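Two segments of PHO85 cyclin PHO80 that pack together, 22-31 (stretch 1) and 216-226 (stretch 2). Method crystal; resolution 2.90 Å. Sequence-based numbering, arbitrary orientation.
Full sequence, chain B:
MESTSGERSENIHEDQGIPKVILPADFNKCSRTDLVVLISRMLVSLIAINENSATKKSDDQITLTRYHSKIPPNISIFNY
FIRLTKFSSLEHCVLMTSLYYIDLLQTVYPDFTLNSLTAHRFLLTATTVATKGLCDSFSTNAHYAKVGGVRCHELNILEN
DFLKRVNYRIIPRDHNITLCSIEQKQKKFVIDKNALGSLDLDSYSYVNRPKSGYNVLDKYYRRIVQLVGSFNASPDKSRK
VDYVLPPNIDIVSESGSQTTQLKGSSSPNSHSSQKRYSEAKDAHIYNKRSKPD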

# COMPACT_ATOMS: atom_id res chain seq x y z
N ILE B 22 -9.13 -25.79 17.87
CA ILE B 22 -8.05 -26.03 16.93
C ILE B 22 -8.10 -24.91 15.91
O ILE B 22 -9.07 -24.79 15.19
N LEU B 23 -7.04 -24.11 15.85
CA LEU B 23 -6.98 -22.96 14.94
C LEU B 23 -6.54 -23.30 13.52
O LEU B 23 -5.92 -24.33 13.29
N PRO B 24 -6.87 -22.42 12.55
CA PRO B 24 -6.57 -22.49 11.12
C PRO B 24 -5.12 -22.09 10.88
O PRO B 24 -4.56 -21.32 11.64
N ALA B 25 -4.52 -22.60 9.81
CA ALA B 25 -3.13 -22.24 9.52
C ALA B 25 -3.07 -20.77 9.10
O ALA B 25 -2.00 -20.15 9.14
N ASP B 26 -4.22 -20.22 8.72
CA ASP B 26 -4.34 -18.83 8.28
C ASP B 26 -5.03 -17.95 9.33
O ASP B 26 -6.24 -18.07 9.54
N PHE B 27 -4.27 -17.05 9.97
CA PHE B 27 -4.83 -16.18 11.00
C PHE B 27 -6.02 -15.34 10.53
O PHE B 27 -6.74 -14.76 11.35
N ASN B 28 -6.23 -15.29 9.22
CA ASN B 28 -7.36 -14.54 8.67
C ASN B 28 -8.66 -15.33 8.87
O ASN B 28 -9.71 -14.75 9.15
N LYS B 29 -8.57 -16.64 8.71
CA LYS B 29 -9.72 -17.51 8.88
C LYS B 29 -9.85 -17.90 10.34
O LYS B 29 -10.43 -18.94 10.67
N CYS B 30 -9.32 -17.07 11.22
CA CYS B 30 -9.36 -17.33 12.65
C CYS B 30 -10.17 -16.24 13.37
O CYS B 30 -10.18 -15.09 12.93
N SER B 31 -10.84 -16.60 14.46
CA SER B 31 -11.67 -15.67 15.23
C SER B 31 -10.96 -14.44 15.79
O SER B 31 -10.04 -14.57 16.60
N VAL B 216 6.33 -12.27 8.16
CA VAL B 216 6.38 -11.83 9.54
C VAL B 216 5.10 -12.20 10.31
O VAL B 216 5.16 -13.02 11.23
N LEU B 217 3.96 -11.61 9.93
CA LEU B 217 2.68 -11.84 10.62
C LEU B 217 2.30 -13.28 10.89
O LEU B 217 1.74 -13.59 11.94
N ASP B 218 2.61 -14.17 9.94
CA ASP B 218 2.34 -15.60 10.13
C ASP B 218 3.31 -16.08 11.21
O ASP B 218 2.90 -16.67 12.23
N LYS B 219 4.60 -15.83 10.98
CA LYS B 219 5.65 -16.21 11.91
C LYS B 219 5.21 -15.94 13.34
O LYS B 219 5.35 -16.79 14.21
N TYR B 220 4.68 -14.74 13.59
CA TYR B 220 4.22 -14.40 14.93
C TYR B 220 2.98 -15.18 15.33
O TYR B 220 2.86 -15.64 16.47
N TYR B 221 2.05 -15.30 14.39
CA TYR B 221 0.83 -16.03 14.67
C TYR B 221 1.23 -17.39 15.22
O TYR B 221 0.90 -17.73 16.35
N ARG B 222 1.97 -18.15 14.42
CA ARG B 222 2.43 -19.47 14.85
C ARG B 222 3.12 -19.38 16.22
O ARG B 222 2.80 -20.15 17.13
N ARG B 223 4.03 -18.43 16.36
CA ARG B 223 4.76 -18.24 17.60
C ARG B 223 3.89 -18.12 18.86
O ARG B 223 4.15 -18.77 19.87
N ILE B 224 2.85 -17.28 18.81
CA ILE B 224 2.01 -17.11 19.99
C ILE B 224 1.26 -18.38 20.40
O ILE B 224 1.09 -18.66 21.59
N VAL B 225 0.80 -19.15 19.42
CA VAL B 225 0.08 -20.36 19.73
C VAL B 225 1.04 -21.36 20.37
O VAL B 225 0.66 -22.11 21.27
N GLN B 226 2.28 -21.35 19.91
CA GLN B 226 3.26 -22.27 20.47
C GLN B 226 3.64 -21.80 21.87
O GLN B 226 3.87 -22.61 22.76

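The contact between residues 22-31 and 216-226 of PHO80 is a small, mostly apolar one in which an irregular segment lies against one side of a helix and is pinned by a single hydrogen bond from a tyrosine at its centre. It illustrates a general principle: a chain without regular secondary structure leaves some of its backbone carbonyls unpaired, and a long aromatic side chain with a polar tip can satisfy one of them while its ring fills the space between the segments.

The tyrosine here is Tyr221. Its CA-CB bond points toward the loop, and chi1 in the t well (170°) sends the ring out between the backbones. At its end, Tyr221 OH donates a hydrogen bond to Pro24 O over 2.7 Å, the only hydrogen bond between the two stretches. The carbonyl lies near the plane of the ring, at its edge, as expected for an acceptor reached by a phenolic hydroxyl. Leu23 CB also comes within 3.2 Å of Tyr221 OH, so the hydroxyl is closely surrounded by the loop. Ala25, whose CB points away from the helix, contributes its backbone instead: Ala25 O sits at the ring edge, 3.8 Å from Tyr221 CE2.

Phe27 supplies the other large side chain. Pointing toward the helix with chi1 in the p well (63°), it sets its methylene over one face of the tyrosine ring; Phe27 CB is 3.7 Å from Tyr221 CG and forms a CH-pi contact almost along the ring normal. The two rings themselves meet obliquely, with centroids 6.0 Å apart and planes inclined at 56°. The phenylalanine ring then extends toward the earlier helical turn, where Phe27 CZ lies 3.7 Å from Leu217 CB and Asp218 OD1 approaches the ring edge, 3.9 Å from Phe27 CE1. Leu217 is an m, t rotamer, whereas Asp218 has chi1 in m and its CA-CB bond points sideways relative to the loop.

One helical turn beyond the tyrosine, Val225 (t) meets Leu23 (m, t) of the loop; each points toward the other's stretch, and their methyl groups touch, with Leu23 CD1 3.7 Å from Val225 CG2. Leu217, Tyr221 and Val225, spaced four residues apart, thus all face the loop from the same side of the helix.

Polar groups within the loop help fix its shape. Asp26, directed away from the helix with chi1 in t, accepts a hydrogen bond through OD2 from the backbone Asn28 N at 2.8 Å, bracing the turn around Phe27.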

# COMPACT_ATOMS: atom_id res chain seq x y z
CB ILE B 22 -8.22 -27.35 16.18
CG1 ILE B 22 -8.11 -28.52 17.16
CG2 ILE B 22 -7.18 -27.45 15.06
CD1 ILE B 22 -8.68 -29.83 16.62
CB LEU B 23 -6.03 -21.91 15.52
CG LEU B 23 -6.33 -21.39 16.93
CD1 LEU B 23 -5.02 -20.97 17.57
CD2 LEU B 23 -7.34 -20.24 16.88
CB PRO B 24 -7.50 -21.43 10.52
CG PRO B 24 -8.53 -21.20 11.56
CD PRO B 24 -7.78 -21.30 12.83
CB ALA B 25 -2.57 -23.13 8.41
CB ASP B 26 -5.12 -18.79 6.97
CG ASP B 26 -5.24 -17.40 6.40
OD1 ASP B 26 -5.80 -17.28 5.29
OD2 ASP B 26 -4.79 -16.43 7.05
CB PHE B 27 -3.75 -15.27 11.63
CG PHE B 27 -3.08 -14.29 10.68
CD1 PHE B 27 -1.93 -14.66 9.97
CD2 PHE B 27 -3.57 -13.00 10.53
CE1 PHE B 27 -1.28 -13.75 9.13
CE2 PHE B 27 -2.93 -12.08 9.69
CZ PHE B 27 -1.78 -12.46 8.99
CB ASN B 28 -7.16 -14.30 7.17
CG ASN B 28 -6.37 -13.05 6.89
OD1 ASN B 28 -6.87 -11.93 7.08
ND2 ASN B 28 -5.13 -13.22 6.45
CB LYS B 29 -9.54 -18.76 8.04
CG LYS B 29 -9.39 -18.50 6.55
CD LYS B 29 -9.14 -19.82 5.84
CE LYS B 29 -9.05 -19.67 4.34
NZ LYS B 29 -8.83 -21.00 3.71
CB CYS B 30 -7.93 -17.40 13.16
SG CYS B 30 -7.75 -17.25 14.92
CB SER B 31 -12.32 -16.42 16.37
OG SER B 31 -12.71 -15.53 17.40
CB VAL B 216 6.61 -10.31 9.65
CG1 VAL B 216 6.89 -9.95 11.08
CG2 VAL B 216 7.76 -9.89 8.76
CB LEU B 217 1.54 -11.12 9.90
CG LEU B 217 1.60 -9.58 9.83
CD1 LEU B 217 0.31 -9.05 9.23
CD2 LEU B 217 1.78 -8.98 11.21
CB ASP B 218 2.62 -16.40 8.86
CG ASP B 218 2.03 -15.76 7.61
OD1 ASP B 218 2.16 -14.51 7.46
OD2 ASP B 218 1.47 -16.51 6.78
CB LYS B 219 6.93 -15.43 11.63
CG LYS B 219 8.14 -15.93 12.42
CD LYS B 219 9.35 -15.01 12.31
CE LYS B 219 9.18 -13.77 13.18
NZ LYS B 219 10.31 -12.80 13.04
CB TYR B 220 3.92 -12.92 15.03
CG TYR B 220 5.14 -12.07 15.16
CD1 TYR B 220 5.32 -11.24 16.27
CD2 TYR B 220 6.11 -12.06 14.17
CE1 TYR B 220 6.43 -10.43 16.38
CE2 TYR B 220 7.23 -11.25 14.28
CZ TYR B 220 7.38 -10.44 15.38
OH TYR B 220 8.48 -9.62 15.48
CB TYR B 221 -0.01 -16.16 13.40
CG TYR B 221 -1.20 -17.08 13.52
CD1 TYR B 221 -2.12 -16.94 14.56
CD2 TYR B 221 -1.39 -18.11 12.59
CE1 TYR B 221 -3.20 -17.80 14.67
CE2 TYR B 221 -2.47 -18.97 12.69
CZ TYR B 221 -3.37 -18.81 13.73
OH TYR B 221 -4.45 -19.67 13.81
CB ARG B 222 3.39 -20.07 13.82
CG ARG B 222 2.70 -20.61 12.58
CD ARG B 222 3.69 -21.27 11.63
NE ARG B 222 4.68 -20.32 11.12
CZ ARG B 222 4.39 -19.23 10.41
NH1 ARG B 222 3.13 -18.94 10.11
NH2 ARG B 222 5.37 -18.43 9.99
CB ARG B 223 5.65 -17.01 17.51
CG ARG B 223 6.73 -16.95 18.58
CD ARG B 223 7.89 -17.89 18.24
NE ARG B 223 8.97 -17.77 19.21
CZ ARG B 223 8.92 -18.29 20.43
NH1 ARG B 223 7.86 -18.97 20.83
NH2 ARG B 223 9.94 -18.10 21.27
CB ILE B 224 1.02 -15.93 19.81
CG1 ILE B 224 0.00 -16.25 18.71
CG2 ILE B 224 1.78 -14.66 19.47
CD1 ILE B 224 -1.07 -15.18 18.54
CB VAL B 225 -0.53 -20.99 18.47
CG1 VAL B 225 -1.28 -22.27 18.83
CG2 VAL B 225 -1.46 -19.99 17.81
CB GLN B 226 4.51 -22.31 19.60
CG GLN B 226 5.56 -23.28 20.10
CD GLN B 226 6.88 -23.18 19.34
OE1 GLN B 226 7.58 -22.16 19.43
NE2 GLN B 226 7.22 -24.23 18.60